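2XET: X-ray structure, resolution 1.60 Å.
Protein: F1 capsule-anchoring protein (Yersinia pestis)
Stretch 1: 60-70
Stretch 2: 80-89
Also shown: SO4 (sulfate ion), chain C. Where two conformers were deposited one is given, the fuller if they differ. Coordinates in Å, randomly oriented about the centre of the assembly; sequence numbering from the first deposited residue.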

# COMPACT_ATOMS: atom_id res chain seq x y z
N ASN A 60 -0.09 12.32 -11.72
CA ASN A 60 1.01 12.26 -10.75
C ASN A 60 0.56 12.43 -9.30
O ASN A 60 1.38 12.66 -8.42
CB ASN A 60 2.13 13.25 -11.10
CG ASN A 60 3.52 12.64 -10.92
OD1 ASN A 60 3.76 11.47 -11.25
ND2 ASN A 60 4.45 13.44 -10.41
N GLN A 61 -0.74 12.27 -9.06
CA GLN A 61 -1.28 12.36 -7.68
C GLN A 61 -1.81 11.04 -7.15
O GLN A 61 -2.58 11.00 -6.19
CB GLN A 61 -2.30 13.50 -7.53
CG GLN A 61 -1.70 14.86 -7.84
CD GLN A 61 -2.70 16.00 -7.74
OE1 GLN A 61 -3.90 15.81 -7.91
NE2 GLN A 61 -2.19 17.20 -7.49
N SER A 62 -1.41 9.96 -7.81
CA SER A 62 -1.66 8.62 -7.29
C SER A 62 -0.56 7.70 -7.79
O SER A 62 0.19 8.04 -8.71
CB SER A 62 -3.03 8.11 -7.77
OG SER A 62 -3.00 7.79 -9.15
N CYS A 63 -0.47 6.54 -7.17
CA CYS A 63 0.53 5.54 -7.57
C CYS A 63 -0.00 4.13 -7.30
O CYS A 63 -0.96 3.96 -6.52
CB CYS A 63 1.88 5.79 -6.89
SG CYS A 63 1.83 5.85 -5.08
N SER A 64 0.59 3.14 -7.95
CA SER A 64 0.09 1.77 -7.88
C SER A 64 1.18 0.82 -7.40
O SER A 64 2.33 0.95 -7.81
CB SER A 64 -0.43 1.31 -9.24
OG SER A 64 -1.51 2.15 -9.66
N SER A 65 0.80 -0.14 -6.56
CA SER A 65 1.76 -1.10 -6.00
C SER A 65 1.21 -2.53 -6.00
O SER A 65 0.02 -2.75 -5.79
CB SER A 65 2.05 -0.72 -4.53
OG SER A 65 2.79 0.48 -4.42
N ASN A 66 2.10 -3.51 -6.21
CA ASN A 66 1.75 -4.91 -5.91
C ASN A 66 2.15 -5.26 -4.47
O ASN A 66 3.18 -4.79 -3.97
CB ASN A 66 2.43 -5.88 -6.88
CG ASN A 66 2.00 -5.66 -8.33
OD1 ASN A 66 0.82 -5.39 -8.61
ND2 ASN A 66 2.95 -5.78 -9.25
N VAL A 67 1.33 -6.06 -3.81
CA VAL A 67 1.59 -6.47 -2.42
C VAL A 67 1.62 -8.01 -2.38
O VAL A 67 0.58 -8.66 -2.48
CB VAL A 67 0.52 -5.92 -1.43
CG1 VAL A 67 0.91 -6.22 0.02
CG2 VAL A 67 0.36 -4.39 -1.59
N VAL A 68 2.83 -8.56 -2.26
CA VAL A 68 3.05 -10.01 -2.29
C VAL A 68 3.56 -10.46 -0.93
O VAL A 68 4.61 -10.00 -0.48
CB VAL A 68 4.07 -10.41 -3.40
CG1 VAL A 68 4.32 -11.93 -3.42
CG2 VAL A 68 3.56 -9.93 -4.78
N LEU A 69 2.78 -11.30 -0.25
CA LEU A 69 3.12 -11.80 1.07
C LEU A 69 3.85 -13.12 0.93
O LEU A 69 3.57 -13.89 -0.00
CB LEU A 69 1.85 -12.06 1.89
CG LEU A 69 0.96 -10.85 2.17
CD1 LEU A 69 -0.26 -11.31 2.96
CD2 LEU A 69 1.72 -9.78 2.93
N PRO A 70 4.77 -13.41 1.88
CA PRO A 70 5.34 -14.75 1.96
C PRO A 70 4.25 -15.83 2.12
O PRO A 70 3.15 -15.52 2.53
CB PRO A 70 6.23 -14.67 3.21
CG PRO A 70 6.63 -13.20 3.29
CD PRO A 70 5.36 -12.49 2.87
S SO4 C . 5.57 2.89 10.32
O1 SO4 C . 5.06 1.66 10.91
O2 SO4 C . 6.91 2.71 9.74
O3 SO4 C . 4.67 3.36 9.29
O4 SO4 C . 5.70 3.89 11.37
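Stretch 2, residues 80-89: RLSTTCILNN

Two antiparallel strands need not stay paired along their whole length, and the F1 capsule-anchoring protein offers a compact example of a ladder that closes tightly at one end and splays at the other. Stretch 2 is extended from Arg 80 through most of its length and runs against strand 62-68 with an angle of 141° between their N-to-C directions. The axes approach to 4.1 Å, and the departure from 180° shows in the register: the CA atoms of Cys 63 and Leu 87 are 4.1 Å apart, whereas those of Leu 69 and Leu 81 are separated by 8.4 Å.

The pairing begins before the strand proper. Asn 60, in a loop with positive phi, donates from its N to Asn 88 O at 2.8 Å, and its side chain reaches across so that OD1 lies 3.3 Å from Leu 87 CB. Gln 61 directs its CA-to-CB bond away. At Ser 62 the ladder resumes, with Asn 88 N donating to Ser 62 O at 2.9 Å in a nearly straight bond. A water accepts a weak bond from Gln 61 N at 3.4 Å and donates to Asn 88 O at 2.8 Å.

Cys 63 faces Leu 87 as a non-hydrogen-bonded pair, both side chains on the same face of the sheet. Its SG, however, bonds covalently to Cys 85 SG at 2.1 Å, a disulfide with chi3 of 87°, close to the torsion such bonds prefer. Ser 64 then forms the hydrogen-bonded pair with Ile 86: Ser 64 N to Ile 86 O and Ile 86 N to Ser 64 O are both 2.9 Å. The amide of Asn 88 ties two serines together, since its ND2 donates to Ser 62 OG and to Ser 64 OG, each at 3.1 Å.

Beyond this point side chains and solvent take over from direct backbone pairing. Ser 65 points toward stretch 2 and its OG donates to Thr 84 O at 2.8 Å. At Asn 66 a water bridges the widening gap, accepting from Asn 66 N at 3.0 Å and donating to Thr 84 O at 2.9 Å; it also lies 2.8 Å from Thr 83 OG1, to which it is hydrogen-bonded.

Val 67 makes no contact. Past it, Leu 81 spans the opening: its CD1 sits 3.6 Å from Val 68 O, 3.9 Å from Leu 69 CD2 and 4.4 Å from Pro 70 CD.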

# COMPACT_ATOMS: atom_id res chain seq x y z
N ARG A 80 7.03 -6.95 7.91
CA ARG A 80 7.51 -5.60 7.70
C ARG A 80 8.03 -5.61 6.26
O ARG A 80 9.15 -6.10 6.01
CB ARG A 80 8.64 -5.38 8.70
CG ARG A 80 9.13 -3.99 8.90
CD ARG A 80 8.21 -3.12 9.72
NE ARG A 80 8.72 -1.77 9.61
CZ ARG A 80 8.04 -0.67 9.88
NH1 ARG A 80 6.77 -0.75 10.29
NH2 ARG A 80 8.63 0.50 9.72
N LEU A 81 7.20 -5.15 5.31
CA LEU A 81 7.55 -5.23 3.89
C LEU A 81 7.69 -3.85 3.25
O LEU A 81 7.16 -2.86 3.76
CB LEU A 81 6.48 -6.02 3.14
CG LEU A 81 6.13 -7.46 3.58
CD1 LEU A 81 5.28 -8.14 2.52
CD2 LEU A 81 7.39 -8.28 3.84
N SER A 82 8.40 -3.81 2.12
CA SER A 82 8.58 -2.58 1.36
C SER A 82 8.25 -2.82 -0.10
O SER A 82 8.50 -3.90 -0.63
CB SER A 82 10.03 -2.08 1.45
OG SER A 82 10.38 -1.70 2.77
N THR A 83 7.69 -1.80 -0.75
CA THR A 83 7.49 -1.89 -2.19
C THR A 83 7.48 -0.51 -2.85
O THR A 83 7.41 0.51 -2.17
CB THR A 83 6.23 -2.70 -2.55
OG1 THR A 83 6.29 -3.09 -3.93
CG2 THR A 83 4.94 -1.89 -2.28
N THR A 84 7.63 -0.49 -4.16
CA THR A 84 7.54 0.76 -4.91
C THR A 84 6.11 1.06 -5.25
O THR A 84 5.33 0.17 -5.60
CB THR A 84 8.31 0.65 -6.23
OG1 THR A 84 9.64 0.25 -5.96
CG2 THR A 84 8.34 1.98 -6.97
N CYS A 85 5.77 2.34 -5.16
CA CYS A 85 4.49 2.83 -5.62
C CYS A 85 4.75 3.60 -6.93
O CYS A 85 5.33 4.69 -6.93
CB CYS A 85 3.86 3.71 -4.54
SG CYS A 85 2.05 3.87 -4.57
N ILE A 86 4.35 3.00 -8.04
CA ILE A 86 4.68 3.54 -9.36
C ILE A 86 3.69 4.65 -9.70
O ILE A 86 2.47 4.43 -9.75
CB ILE A 86 4.71 2.41 -10.43
CG1 ILE A 86 5.87 1.45 -10.14
CG2 ILE A 86 4.80 3.00 -11.83
CD1 ILE A 86 5.91 0.19 -11.04
N LEU A 87 4.22 5.85 -9.91
CA LEU A 87 3.34 7.02 -10.15
C LEU A 87 2.50 6.86 -11.40
O LEU A 87 3.00 6.44 -12.46
CB LEU A 87 4.17 8.31 -10.26
CG LEU A 87 4.69 8.77 -8.89
CD1 LEU A 87 5.97 9.59 -9.00
CD2 LEU A 87 3.58 9.55 -8.11
N ASN A 88 1.22 7.22 -11.28
CA ASN A 88 0.29 7.27 -12.41
C ASN A 88 0.33 8.67 -13.01
O ASN A 88 -0.26 9.59 -12.47
CB ASN A 88 -1.13 6.90 -11.94
CG ASN A 88 -1.23 5.46 -11.51
OD1 ASN A 88 -0.88 4.55 -12.28
ND2 ASN A 88 -1.71 5.23 -10.28
N ASN A 89 1.09 8.83 -14.09
CA ASN A 89 1.29 10.15 -14.67
C ASN A 89 0.80 10.20 -16.13
O ASN A 89 -0.29 9.71 -16.45
CB ASN A 89 2.76 10.56 -14.52
CG ASN A 89 3.01 12.04 -14.82
OD1 ASN A 89 2.09 12.86 -14.82
ND2 ASN A 89 4.27 12.37 -15.08
OXT ASN A 89 1.48 10.72 -17.02
O HOH W 1 -2.48 9.93 -10.81
O HOH W 2 4.93 -2.58 -6.27